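Local structure of HhaI Restriction Endonuclease (Haemophilus parahaemolyticus, 6UKF) at residues 53-57 with 116-121; 145-151 with 231-237. The protein is a restriction endonuclease that binds a short DNA duplex containing GCGC and probably cleaves the phosphodiester backbone at that sequence. All blocks are in the same frame, centred on the assembly; numbering follows the deposited sequence.

Interaction 1 (53-57 with 116-121); sequences QCGQF and WIKEYY. With nucleotides of chain B.
Strand 53-57 crosses helix 116-121 almost at right angles, 81° between directions and 9.1 Å between axes, with CA of G55 7.1 Å from CA of I117. Q53 has its CA-CB bond directed away from the helix; NE2 hydrogen-bonds to O6 of a guanine base of the bound DNA and packs 3.4 Å from C6 of DA10 of chain B. At C54 the strand kinks (phi -151°, psi 47°): SG lies 4.7 Å from the Y121 ring centroid, an oblique sulfur-aromatic contact, and O meets the W116 edge at CZ3 (3.7 Å). G55, at phi 112°, brings CA to 3.9 Å from W116 CZ3; a CB would clash with that indole. Q56 (chi1 p) turns away, and its NE2 donates to OP2 of DC7 of chain B at 2.8 Å. F57, also p, points back, CE2 3.6 Å from W116 NE1, the rings oblique at 40°. Y120 (chi1 t) donates OH to OP1 of DG8 of chain B at 2.6 Å. Strand and helix thus converge on consecutive phosphates, forming part of this endonuclease's DNA-binding surface.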
ATOM      1  N   GLN A  53      -2.893   5.319   3.032  1.00  8.30           N
ATOM      2  CA  GLN A  53      -3.078   5.416   1.594  1.00  7.99           C
ATOM      3  C   GLN A  53      -4.021   4.295   1.173  1.00  8.13           C
ATOM      4  O   GLN A  53      -4.374   3.428   1.975  1.00  9.52           O
ATOM      5  CB  GLN A  53      -1.729   5.405   0.878  1.00  8.45           C
ATOM      6  CG  GLN A  53      -0.907   6.637   1.271  1.00  8.75           C
ATOM      7  CD  GLN A  53       0.485   6.656   0.685  1.00  8.63           C
ATOM      8  OE1 GLN A  53       0.758   7.396  -0.260  1.00  8.96           O
ATOM      9  NE2 GLN A  53       1.383   5.858   1.257  1.00  8.64           N
ATOM     10  N   CYS A  54      -4.567   4.416  -0.031  1.00  8.23           N
ATOM     11  CA  CYS A  54      -5.725   3.602  -0.376  1.00  8.40           C
ATOM     12  C   CYS A  54      -5.822   3.286  -1.869  1.00  8.23           C
ATOM     13  O   CYS A  54      -6.876   3.453  -2.485  1.00  9.73           O
ATOM     14  CB  CYS A  54      -6.994   4.264   0.161  1.00  9.45           C
ATOM     15  SG  CYS A  54      -8.289   3.110   0.611  1.00 11.19           S
ATOM     16  N   GLY A  55      -4.725   2.859  -2.479  1.00  8.39           N
ATOM     17  CA  GLY A  55      -4.740   2.443  -3.866  1.00  8.69           C
ATOM     18  C   GLY A  55      -3.964   3.401  -4.763  1.00  7.53           C
ATOM     19  O   GLY A  55      -3.702   4.555  -4.417  1.00  7.94           O
ATOM     20  N   GLN A  56      -3.601   2.898  -5.944  1.00  7.87           N
ATOM     21  CA  GLN A  56      -2.780   3.666  -6.871  1.00  7.85           C
ATOM     22  C   GLN A  56      -2.887   3.086  -8.275  1.00  8.09           C
ATOM     23  O   GLN A  56      -3.381   1.976  -8.476  1.00  8.49           O
ATOM     24  CB  GLN A  56      -1.311   3.643  -6.442  1.00  7.69           C
ATOM     25  CG  GLN A  56      -0.692   2.247  -6.473  1.00  7.62           C
ATOM     26  CD  GLN A  56       0.810   2.297  -6.515  1.00  8.06           C
ATOM     27  OE1 GLN A  56       1.457   2.595  -5.514  1.00  8.43           O
ATOM     28  NE2 GLN A  56       1.380   2.033  -7.687  1.00  8.42           N
ATOM     29  N   PHE A  57      -2.387   3.853  -9.244  1.00  8.49           N
ATOM     30  CA  PHE A  57      -2.109   3.344 -10.583  1.00  8.07           C
ATOM     31  C   PHE A  57      -1.028   4.212 -11.221  1.00  7.95           C
ATOM     32  O   PHE A  57      -1.008   5.430 -11.029  1.00  8.37           O
ATOM     33  CB  PHE A  57      -3.360   3.266 -11.475  1.00  8.39           C
ATOM     34  CG  PHE A  57      -4.169   4.534 -11.547  1.00  8.25           C
ATOM     35  CD1 PHE A  57      -3.920   5.482 -12.530  1.00  8.26           C
ATOM     36  CD2 PHE A  57      -5.210   4.757 -10.660  1.00  8.99           C
ATOM     37  CE1 PHE A  57      -4.681   6.636 -12.609  1.00  8.85           C
ATOM     38  CE2 PHE A  57      -5.972   5.910 -10.735  1.00  9.32           C
ATOM     39  CZ  PHE A  57      -5.710   6.848 -11.710  1.00  9.53           C
ATOM     40  N   TRP A 116     -13.538   5.706  -7.374  1.00  7.90           N
ATOM     41  CA  TRP A 116     -12.422   4.858  -7.779  1.00  8.15           C
ATOM     42  C   TRP A 116     -12.132   3.818  -6.705  1.00  7.75           C
ATOM     43  O   TRP A 116     -11.972   2.627  -6.997  1.00  8.02           O
ATOM     44  CB  TRP A 116     -11.163   5.688  -8.059  1.00  8.38           C
ATOM     45  CG  TRP A 116     -10.056   4.832  -8.596  1.00  8.57           C
ATOM     46  CD1 TRP A 116      -9.759   4.607  -9.908  1.00  9.55           C
ATOM     47  CD2 TRP A 116      -9.125   4.050  -7.834  1.00  9.09           C
ATOM     48  NE1 TRP A 116      -8.698   3.740 -10.011  1.00 10.18           N
ATOM     49  CE2 TRP A 116      -8.290   3.383  -8.752  1.00 10.20           C
ATOM     50  CE3 TRP A 116      -8.914   3.851  -6.465  1.00  9.80           C
ATOM     51  CZ2 TRP A 116      -7.259   2.539  -8.344  1.00 11.32           C
ATOM     52  CZ3 TRP A 116      -7.890   3.012  -6.064  1.00 10.93           C
ATOM     53  CH2 TRP A 116      -7.076   2.366  -7.000  1.00 11.37           C
ATOM     54  N   ILE A 117     -12.063   4.261  -5.448  1.00  7.98           N
ATOM     55  CA  ILE A 117     -11.783   3.357  -4.335  1.00  7.87           C
ATOM     56  C   ILE A 117     -12.835   2.257  -4.263  1.00  7.61           C
ATOM     57  O   ILE A 117     -12.515   1.073  -4.103  1.00  8.20           O
ATOM     58  CB  ILE A 117     -11.685   4.166  -3.025  1.00  7.87           C
ATOM     59  CG1 ILE A 117     -10.373   4.962  -3.003  1.00  8.93           C
ATOM     60  CG2 ILE A 117     -11.803   3.268  -1.798  1.00  9.33           C
ATOM     61  CD1 ILE A 117     -10.273   5.967  -1.874  1.00 10.48           C
ATOM     62  N   LYS A 118     -14.108   2.628  -4.389  1.00  8.30           N
ATOM     63  CA  LYS A 118     -15.168   1.627  -4.332  1.00  8.56           C
ATOM     64  C   LYS A 118     -15.019   0.609  -5.455  1.00  9.06           C
ATOM     65  O   LYS A 118     -15.103  -0.602  -5.227  1.00  9.53           O
ATOM     66  CB  LYS A 118     -16.536   2.307  -4.390  1.00  8.74           C
ATOM     67  CG  LYS A 118     -16.885   3.052  -3.119  1.00  8.70           C
ATOM     68  CD  LYS A 118     -18.207   3.779  -3.231  1.00  9.27           C
ATOM     69  CE  LYS A 118     -18.583   4.434  -1.913  1.00  9.21           C
ATOM     70  NZ  LYS A 118     -19.845   5.217  -2.023  1.00 10.03           N
ATOM     71  N   GLU A 119     -14.817   1.089  -6.685  0.56  8.99           N
ATOM     72  CA  GLU A 119     -14.632   0.185  -7.815  0.56  9.35           C
ATOM     73  C   GLU A 119     -13.450  -0.741  -7.575  0.56  8.81           C
ATOM     74  O   GLU A 119     -13.552  -1.964  -7.737  0.56 10.06           O
ATOM     75  CB  GLU A 119     -14.391   0.996  -9.089  0.56 11.05           C
ATOM     76  CG  GLU A 119     -15.595   1.770  -9.598  0.56 13.91           C
ATOM     77  CD  GLU A 119     -16.494   0.941 -10.496  0.56 18.23           C
ATOM     78  OE1 GLU A 119     -16.007  -0.048 -11.085  0.56 18.44           O
ATOM     79  OE2 GLU A 119     -17.689   1.280 -10.616  0.56 22.88           O
ATOM     80  N   TYR A 120     -12.312  -0.166  -7.189  1.00  8.61           N
ATOM     81  CA  TYR A 120     -11.095  -0.949  -7.043  1.00  8.93           C
ATOM     82  C   TYR A 120     -11.247  -2.009  -5.964  1.00  8.68           C
ATOM     83  O   TYR A 120     -10.941  -3.186  -6.186  1.00 10.19           O
ATOM     84  CB  TYR A 120      -9.923  -0.023  -6.723  1.00 10.11           C
ATOM     85  CG  TYR A 120      -8.653  -0.773  -6.432  1.00 11.07           C
ATOM     86  CD1 TYR A 120      -8.000  -1.474  -7.434  1.00 13.59           C
ATOM     87  CD2 TYR A 120      -8.111  -0.795  -5.155  1.00 11.76           C
ATOM     88  CE1 TYR A 120      -6.843  -2.170  -7.178  1.00 16.73           C
ATOM     89  CE2 TYR A 120      -6.948  -1.489  -4.888  1.00 13.78           C
ATOM     90  CZ  TYR A 120      -6.320  -2.174  -5.905  1.00 15.60           C
ATOM     91  OH  TYR A 120      -5.163  -2.871  -5.656  1.00 18.86           O
ATOM     92  N   TYR A 121     -11.721  -1.618  -4.784  1.00  8.29           N
ATOM     93  CA  TYR A 121     -11.807  -2.587  -3.696  1.00  9.06           C
ATOM     94  C   TYR A 121     -12.888  -3.630  -3.957  1.00  8.64           C
ATOM     95  O   TYR A 121     -12.699  -4.807  -3.640  1.00 10.09           O
ATOM     96  CB  TYR A 121     -11.924  -1.876  -2.348  1.00  9.22           C
ATOM     97  CG  TYR A 121     -10.575  -1.322  -1.957  1.00  9.17           C
ATOM     98  CD1 TYR A 121      -9.612  -2.138  -1.387  1.00 10.66           C
ATOM     99  CD2 TYR A 121     -10.237  -0.005  -2.226  1.00 10.53           C
ATOM    100  CE1 TYR A 121      -8.363  -1.652  -1.062  1.00 11.39           C
ATOM    101  CE2 TYR A 121      -8.991   0.493  -1.904  1.00 10.94           C
ATOM    102  CZ  TYR A 121      -8.056  -0.335  -1.320  1.00 11.00           C
ATOM    103  OH  TYR A 121      -6.811   0.153  -1.002  1.00 13.19           O
TER
ATOM    104  P    DC B   7      -0.338  -0.547  -9.902  1.00  8.92           P
ATOM    105  OP1  DC B   7      -1.598  -1.006 -10.532  1.00  9.90           O
ATOM    106  OP2  DC B   7       0.015   0.885  -9.882  1.00  8.98           O
ATOM    107  O5'  DC B   7      -0.322  -1.086  -8.399  1.00  9.41           O
ATOM    108  C5'  DC B   7      -0.691  -2.435  -8.166  1.00  9.68           C
ATOM    109  C4'  DC B   7      -0.568  -2.793  -6.701  1.00  9.64           C
ATOM    110  O4'  DC B   7       0.835  -2.871  -6.338  1.00  9.12           O
ATOM    111  C3'  DC B   7      -1.210  -1.792  -5.729  1.00  9.15           C
ATOM    112  O3'  DC B   7      -1.995  -2.509  -4.780  1.00  9.33           O
ATOM    113  C2'  DC B   7      -0.022  -1.081  -5.099  1.00  8.60           C
ATOM    114  C1'  DC B   7       1.048  -2.172  -5.138  1.00  9.11           C
ATOM    115  N1   DC B   7       2.432  -1.654  -5.117  1.00  8.74           N
ATOM    116  C2   DC B   7       3.347  -2.165  -4.191  1.00  8.74           C
ATOM    117  O2   DC B   7       2.989  -3.063  -3.414  1.00  9.35           O
ATOM    118  N3   DC B   7       4.605  -1.660  -4.174  1.00  8.56           N
ATOM    119  C4   DC B   7       4.950  -0.693  -5.030  1.00  8.64           C
ATOM    120  N4   DC B   7       6.199  -0.222  -4.976  1.00  9.84           N
ATOM    121  C5   DC B   7       4.030  -0.168  -5.979  1.00  8.83           C
ATOM    122  C6   DC B   7       2.797  -0.673  -5.987  1.00  8.93           C
ATOM    123  P    DA B  10      -2.257   1.305   6.192  1.00  8.80           P
ATOM    124  OP1  DA B  10      -2.994   1.048   7.447  1.00  9.77           O
ATOM    125  OP2  DA B  10      -2.951   1.203   4.890  1.00  9.59           O
ATOM    126  O5'  DA B  10      -1.613   2.770   6.205  1.00  9.28           O
ATOM    127  C5'  DA B  10      -1.157   3.343   7.417  1.00  9.74           C
ATOM    128  C4'  DA B  10       0.350   3.299   7.484  1.00  9.92           C
ATOM    129  O4'  DA B  10       0.919   4.007   6.347  1.00 10.63           O
ATOM    130  C3'  DA B  10       0.959   3.952   8.720  1.00 10.65           C
ATOM    131  O3'  DA B  10       2.076   3.182   9.128  1.00 11.63           O
ATOM    132  C2'  DA B  10       1.318   5.354   8.238  1.00 11.73           C
ATOM    133  C1'  DA B  10       1.712   5.100   6.793  1.00 10.84           C
ATOM    134  N9   DA B  10       1.474   6.211   5.883  1.00 10.58           N
ATOM    135  C8   DA B  10       0.336   6.959   5.769  1.00 11.17           C
ATOM    136  N7   DA B  10       0.399   7.880   4.840  1.00 12.06           N
ATOM    137  C5   DA B  10       1.660   7.715   4.294  1.00 11.52           C
ATOM    138  C6   DA B  10       2.341   8.387   3.264  1.00 12.49           C
ATOM    139  N6   DA B  10       1.811   9.401   2.578  1.00 13.37           N
ATOM    140  N1   DA B  10       3.594   7.976   2.968  1.00 12.80           N
ATOM    141  C2   DA B  10       4.119   6.958   3.660  1.00 12.52           C
ATOM    142  N3   DA B  10       3.575   6.250   4.648  1.00 11.09           N
ATOM    143  C4   DA B  10       2.332   6.686   4.920  1.00 10.41           C
ATOM    144  P    DG B   8      -2.680  -1.770  -3.530  1.00  9.94           P
ATOM    145  OP1  DG B   8      -3.995  -2.417  -3.338  1.00 11.75           O
ATOM    146  OP2  DG B   8      -2.598  -0.302  -3.704  1.00 11.18           O
ATOM    147  O5'  DG B   8      -1.768  -2.202  -2.298  1.00  9.53           O
ATOM    148  C5'  DG B   8      -1.746  -3.566  -1.905  1.00  9.64           C
ATOM    149  C4'  DG B   8      -0.754  -3.789  -0.792  1.00  9.71           C
ATOM    150  O4'  DG B   8       0.589  -3.602  -1.283  1.00  9.73           O
ATOM    151  C3'  DG B   8      -0.878  -2.824   0.371  1.00  9.33           C
ATOM    152  O3'  DG B   8      -1.826  -3.283   1.276  1.00  9.97           O
ATOM    153  C2'  DG B   8       0.523  -2.797   0.956  1.00 10.35           C
ATOM    154  C1'  DG B   8       1.389  -2.991  -0.273  1.00  9.73           C
ATOM    155  N9   DG B   8       1.948  -1.768  -0.850  1.00  8.69           N
ATOM    156  C8   DG B   8       1.411  -1.002  -1.857  1.00  9.04           C
ATOM    157  N7   DG B   8       2.172  -0.002  -2.208  1.00  8.80           N
ATOM    158  C5   DG B   8       3.291  -0.125  -1.395  1.00  8.39           C
ATOM    159  C6   DG B   8       4.465   0.665  -1.321  1.00  8.67           C
ATOM    160  O6   DG B   8       4.764   1.661  -1.989  1.00  9.95           O
ATOM    161  N1   DG B   8       5.348   0.184  -0.361  1.00  8.86           N
ATOM    162  C2   DG B   8       5.123  -0.914   0.432  1.00  8.98           C
ATOM    163  N2   DG B   8       6.092  -1.226   1.304  1.00 10.26           N
ATOM    164  N3   DG B   8       4.033  -1.658   0.371  1.00  9.24           N
ATOM    165  C4   DG B   8       3.167  -1.212  -0.562  1.00  9.06           C
TER

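Interaction 2 (145-151 with 231-237); sequences EHYFNVS and IFSISLK. With CA (calcium ion), chain R; EDO (1,2-ethanediol), chain F; PO4 (phosphate ion), chain Q.
The F148 ring (chi1 m) is sandwiched between two aliphatic side chains: I234 CD1 sits 3.6 Å from its centroid over one face, and L236 CD1 4.1 Å over the opposite face, both CH-pi contacts. Strands 148-151 and 231-236 run antiparallel at 156°, axes 4.4 Å apart. F148-L236 and V150-I234 are non-hydrogen-bonded pairs; N149-S235 and S151-S233 are hydrogen-bonded, with N149 N to S235 O and S235 N to N149 O both 2.9 Å, and S151 N to S233 O and S233 N to S151 O both 3.0 Å. Beyond the strand end K237 N reaches Y147 O at 2.8 Å, and its extended side chain carries NZ to E145 O at 2.7 Å. N149 OD1, S235 OG and L236 O share a water on the face opposite F148, where S151 OG (chi1 p) binds calcium at 2.8 Å. Strand 228-236 lies between 148-156 and 51-62 in an antiparallel sheet; V150 packs on helix 110-123, while Y147 rests on helix 242-255.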
ATOM      1  N   GLU A 145     -17.490   6.847   1.942  1.00  9.17           N
ATOM      2  CA  GLU A 145     -17.383   8.296   2.083  1.00 10.11           C
ATOM      3  C   GLU A 145     -17.883   8.795   3.432  1.00  9.42           C
ATOM      4  O   GLU A 145     -17.564   9.925   3.817  1.00 10.83           O
ATOM      5  CB  GLU A 145     -18.126   9.006   0.945  1.00 12.12           C
ATOM      6  CG  GLU A 145     -19.654   9.006   1.041  1.00 13.64           C
ATOM      7  CD  GLU A 145     -20.293   7.695   0.608  1.00 14.26           C
ATOM      8  OE1 GLU A 145     -19.596   6.768   0.340  1.00 13.71           O
ATOM      9  OE2 GLU A 145     -21.622   7.641   0.544  1.00 20.65           O
ATOM     10  N   HIS A 146     -18.668   7.993   4.149  1.00  8.71           N
ATOM     11  CA  HIS A 146     -19.150   8.394   5.462  1.00  9.43           C
ATOM     12  C   HIS A 146     -18.091   8.257   6.544  1.00  8.33           C
ATOM     13  O   HIS A 146     -18.314   8.717   7.670  1.00 10.19           O
ATOM     14  CB  HIS A 146     -20.383   7.572   5.834  1.00  9.75           C
ATOM     15  CG  HIS A 146     -21.540   7.786   4.910  1.00 11.14           C
ATOM     16  ND1 HIS A 146     -22.209   8.989   4.825  1.00 14.10           N
ATOM     17  CD2 HIS A 146     -22.140   6.958   4.024  1.00 13.52           C
ATOM     18  CE1 HIS A 146     -23.174   8.889   3.930  1.00 16.25           C
ATOM     19  NE2 HIS A 146     -23.155   7.667   3.430  1.00 15.83           N
ATOM     20  N   TYR A 147     -16.951   7.656   6.229  1.00  8.18           N
ATOM     21  CA  TYR A 147     -15.921   7.353   7.211  1.00  8.27           C
ATOM     22  C   TYR A 147     -14.599   8.045   6.944  1.00  8.45           C
ATOM     23  O   TYR A 147     -13.917   8.426   7.896  1.00  9.03           O
ATOM     24  CB  TYR A 147     -15.698   5.838   7.259  1.00  9.06           C
ATOM     25  CG  TYR A 147     -16.920   5.112   7.751  1.00  8.80           C
ATOM     26  CD1 TYR A 147     -17.910   4.705   6.869  1.00  8.08           C
ATOM     27  CD2 TYR A 147     -17.107   4.869   9.104  1.00  9.94           C
ATOM     28  CE1 TYR A 147     -19.042   4.056   7.318  1.00  8.59           C
ATOM     29  CE2 TYR A 147     -18.233   4.218   9.561  1.00 10.21           C
ATOM     30  CZ  TYR A 147     -19.198   3.818   8.667  1.00  9.24           C
ATOM     31  OH  TYR A 147     -20.318   3.166   9.126  1.00 10.50           O
ATOM     32  N   PHE A 148     -14.210   8.210   5.682  1.00  8.55           N
ATOM     33  CA  PHE A 148     -12.898   8.738   5.344  1.00  8.21           C
ATOM     34  C   PHE A 148     -13.016   9.936   4.419  1.00  8.44           C
ATOM     35  O   PHE A 148     -13.806   9.929   3.470  1.00 10.08           O
ATOM     36  CB  PHE A 148     -12.035   7.681   4.639  1.00  8.94           C
ATOM     37  CG  PHE A 148     -11.415   6.682   5.570  1.00  8.92           C
ATOM     38  CD1 PHE A 148     -10.273   7.002   6.283  1.00  9.41           C
ATOM     39  CD2 PHE A 148     -11.964   5.423   5.728  1.00  9.92           C
ATOM     40  CE1 PHE A 148      -9.695   6.088   7.140  1.00  9.18           C
ATOM     41  CE2 PHE A 148     -11.389   4.502   6.584  1.00 10.68           C
ATOM     42  CZ  PHE A 148     -10.252   4.837   7.293  1.00 10.48           C
ATOM     43  N   ASN A 149     -12.225  10.962   4.712  1.00  8.24           N
ATOM     44  CA  ASN A 149     -11.900  11.985   3.733  1.00  9.03           C
ATOM     45  C   ASN A 149     -10.831  11.437   2.796  1.00  8.85           C
ATOM     46  O   ASN A 149      -9.964  10.662   3.207  1.00  9.75           O
ATOM     47  CB  ASN A 149     -11.358  13.231   4.430  1.00 10.46           C
ATOM     48  CG  ASN A 149     -12.377  13.871   5.360  1.00 12.76           C
ATOM     49  OD1 ASN A 149     -12.099  14.120   6.534  1.00 18.87           O
ATOM     50  ND2 ASN A 149     -13.565  14.133   4.838  1.00 12.68           N
ATOM     51  N   VAL A 150     -10.900  11.836   1.528  1.00  8.21           N
ATOM     52  CA  VAL A 150     -10.018  11.302   0.497  1.00  8.41           C
ATOM     53  C   VAL A 150      -9.389  12.442  -0.284  1.00  9.06           C
ATOM     54  O   VAL A 150     -10.054  13.434  -0.602  1.00 10.15           O
ATOM     55  CB  VAL A 150     -10.772  10.355  -0.462  1.00  9.73           C
ATOM     56  CG1 VAL A 150      -9.799   9.712  -1.450  1.00 11.10           C
ATOM     57  CG2 VAL A 150     -11.532   9.299   0.320  1.00 10.50           C
ATOM     58  N   SER A 151      -8.103  12.298  -0.594  1.00  8.90           N
ATOM     59  CA  SER A 151      -7.411  13.168  -1.529  1.00  9.64           C
ATOM     60  C   SER A 151      -6.590  12.305  -2.479  1.00  8.68           C
ATOM     61  O   SER A 151      -6.394  11.105  -2.262  1.00  9.19           O
ATOM     62  CB  SER A 151      -6.516  14.190  -0.816  1.00 12.06           C
ATOM     63  OG  SER A 151      -5.431  13.557  -0.168  1.00 13.24           O
ATOM     64  N   ILE A 231      -2.137   8.235  -6.586  1.00  7.54           N
ATOM     65  CA  ILE A 231      -2.211   7.491  -5.332  1.00  7.52           C
ATOM     66  C   ILE A 231      -3.132   8.237  -4.379  1.00  7.64           C
ATOM     67  O   ILE A 231      -3.118   9.468  -4.308  1.00  7.82           O
ATOM     68  CB  ILE A 231      -0.801   7.224  -4.759  1.00  8.26           C
ATOM     69  CG1 ILE A 231      -0.885   6.426  -3.459  1.00  8.09           C
ATOM     70  CG2 ILE A 231      -0.033   8.529  -4.562  1.00  8.90           C
ATOM     71  CD1 ILE A 231       0.406   5.731  -3.112  1.00  9.41           C
ATOM     72  N   PHE A 232      -3.948   7.476  -3.659  1.00  7.35           N
ATOM     73  CA  PHE A 232      -5.006   8.026  -2.827  1.00  7.79           C
ATOM     74  C   PHE A 232      -4.603   8.005  -1.362  1.00  7.66           C
ATOM     75  O   PHE A 232      -4.021   7.033  -0.877  1.00  8.28           O
ATOM     76  CB  PHE A 232      -6.292   7.230  -3.040  1.00  8.79           C
ATOM     77  CG  PHE A 232      -6.771   7.269  -4.455  1.00  8.04           C
ATOM     78  CD1 PHE A 232      -6.390   6.295  -5.360  1.00 10.10           C
ATOM     79  CD2 PHE A 232      -7.553   8.321  -4.902  1.00 11.22           C
ATOM     80  CE1 PHE A 232      -6.807   6.349  -6.675  1.00 10.11           C
ATOM     81  CE2 PHE A 232      -7.975   8.377  -6.218  1.00 11.89           C
ATOM     82  CZ  PHE A 232      -7.601   7.389  -7.104  1.00  9.79           C
ATOM     83  N   SER A 233      -4.909   9.095  -0.669  1.00  8.22           N
ATOM     84  CA  SER A 233      -4.704   9.207   0.764  1.00  8.49           C
ATOM     85  C   SER A 233      -6.055   9.375   1.441  1.00  8.13           C
ATOM     86  O   SER A 233      -6.955  10.030   0.906  1.00  9.23           O
ATOM     87  CB  SER A 233      -3.809  10.398   1.101  1.00  9.65           C
ATOM     88  OG  SER A 233      -2.486  10.163   0.656  1.00 11.86           O
ATOM     89  N   ILE A 234      -6.196   8.770   2.614  1.00  7.88           N
ATOM     90  CA  ILE A 234      -7.447   8.811   3.351  1.00  7.86           C
ATOM     91  C   ILE A 234      -7.167   9.212   4.790  1.00  8.42           C
ATOM     92  O   ILE A 234      -6.120   8.886   5.359  1.00  8.96           O
ATOM     93  CB  ILE A 234      -8.223   7.474   3.271  1.00  8.59           C
ATOM     94  CG1 ILE A 234      -7.466   6.343   3.971  1.00  8.68           C
ATOM     95  CG2 ILE A 234      -8.496   7.127   1.814  1.00  9.38           C
ATOM     96  CD1 ILE A 234      -8.227   5.023   3.981  1.00  9.16           C
ATOM     97  N   SER A 235      -8.113   9.946   5.374  1.00  8.14           N
ATOM     98  CA  SER A 235      -8.031  10.371   6.762  0.60  8.86           C
ATOM     99  C   SER A 235      -9.384  10.132   7.414  1.00  8.57           C
ATOM    100  O   SER A 235     -10.405  10.624   6.922  1.00  9.08           O
ATOM    101  CB  SER A 235      -7.655  11.851   6.855  0.60 11.60           C
ATOM    102  OG  SER A 235      -7.441  12.234   8.200  0.60 13.77           O
ATOM    103  N   LEU A 236      -9.386   9.381   8.510  1.00  8.89           N
ATOM    104  CA  LEU A 236     -10.628   9.052   9.195  1.00  9.40           C
ATOM    105  C   LEU A 236     -11.323  10.324   9.662  1.00  9.29           C
ATOM    106  O   LEU A 236     -10.697  11.216  10.240  1.00 12.04           O
ATOM    107  CB  LEU A 236     -10.320   8.139  10.382  1.00 10.83           C
ATOM    108  CG  LEU A 236     -11.502   7.487  11.102  1.00 11.33           C
ATOM    109  CD1 LEU A 236     -12.312   6.607  10.168  1.00 11.50           C
ATOM    110  CD2 LEU A 236     -10.996   6.670  12.281  1.00 14.67           C
ATOM    111  N   LYS A 237     -12.625  10.408   9.402  1.00  9.64           N
ATOM    112  CA  LYS A 237     -13.401  11.574   9.795  1.00 10.55           C
ATOM    113  C   LYS A 237     -13.559  11.646  11.309  1.00 12.41           C
ATOM    114  O   LYS A 237     -13.636  10.628  12.001  1.00 14.13           O
ATOM    115  CB  LYS A 237     -14.786  11.525   9.155  1.00 11.08           C
ATOM    116  CG  LYS A 237     -14.773  11.754   7.659  1.00 11.90           C
ATOM    117  CD  LYS A 237     -16.166  11.639   7.079  1.00 16.10           C
ATOM    118  CE  LYS A 237     -16.229  12.216   5.678  1.00 21.11           C
ATOM    119  NZ  LYS A 237     -17.620  12.250   5.159  1.00 21.70           N
TER
HETATM  120 CA    CA R 715      -2.865  13.587  -1.355  1.00 29.59          CA
HETATM  121  C1  EDO F 703      -6.343  12.743   3.290  1.00 19.66           C
HETATM  122  O1  EDO F 703      -5.449  13.499   2.469  1.00 22.77           O
HETATM  123  C2  EDO F 703      -7.784  13.112   2.953  1.00 19.23           C
HETATM  124  O2  EDO F 703      -7.998  14.511   3.162  1.00 21.62           O
HETATM  125  P   PO4 Q 714     -21.106  12.247   5.631  1.00 19.72           P
HETATM  126  O1  PO4 Q 714     -20.051  12.901   6.489  1.00 20.22           O
HETATM  127  O2  PO4 Q 714     -22.176  13.256   5.298  1.00 23.69           O
HETATM  128  O3  PO4 Q 714     -20.482  11.735   4.356  1.00 24.24           O
HETATM  129  O4  PO4 Q 714     -21.726  11.092   6.379  1.00 18.11           O
HETATM  130  O   HOH W   1     -10.132  13.742   8.909  1.00 25.76           O

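How the interactions relate
Both contacts use one antiparallel sheet, in which strands 51-62 and 228-236 are neighbours, and their centres are 11 Å apart. Interaction 2 pairs strands within the sheet, so backbone hydrogen bonds dominate; interaction 1 lays a helix across it, with W116, I117 and Y121 packed on the strand backbone and on C54 and F57. The touching residues of interaction 1 are all buried, and the same segments reach DNA phosphates (Q56, Y120) and bases (Q53), whereas interaction 2 is partly buried, with serines and K237 at a more open side. F232 joins them: its O lies 2.8 Å from C54 N, a probable hydrogen bond, and its ring stacks on W116. A K118 NZ-E145 OE1 salt bridge, 2.8 Å, ties the helix to the residues just before strand 148-151.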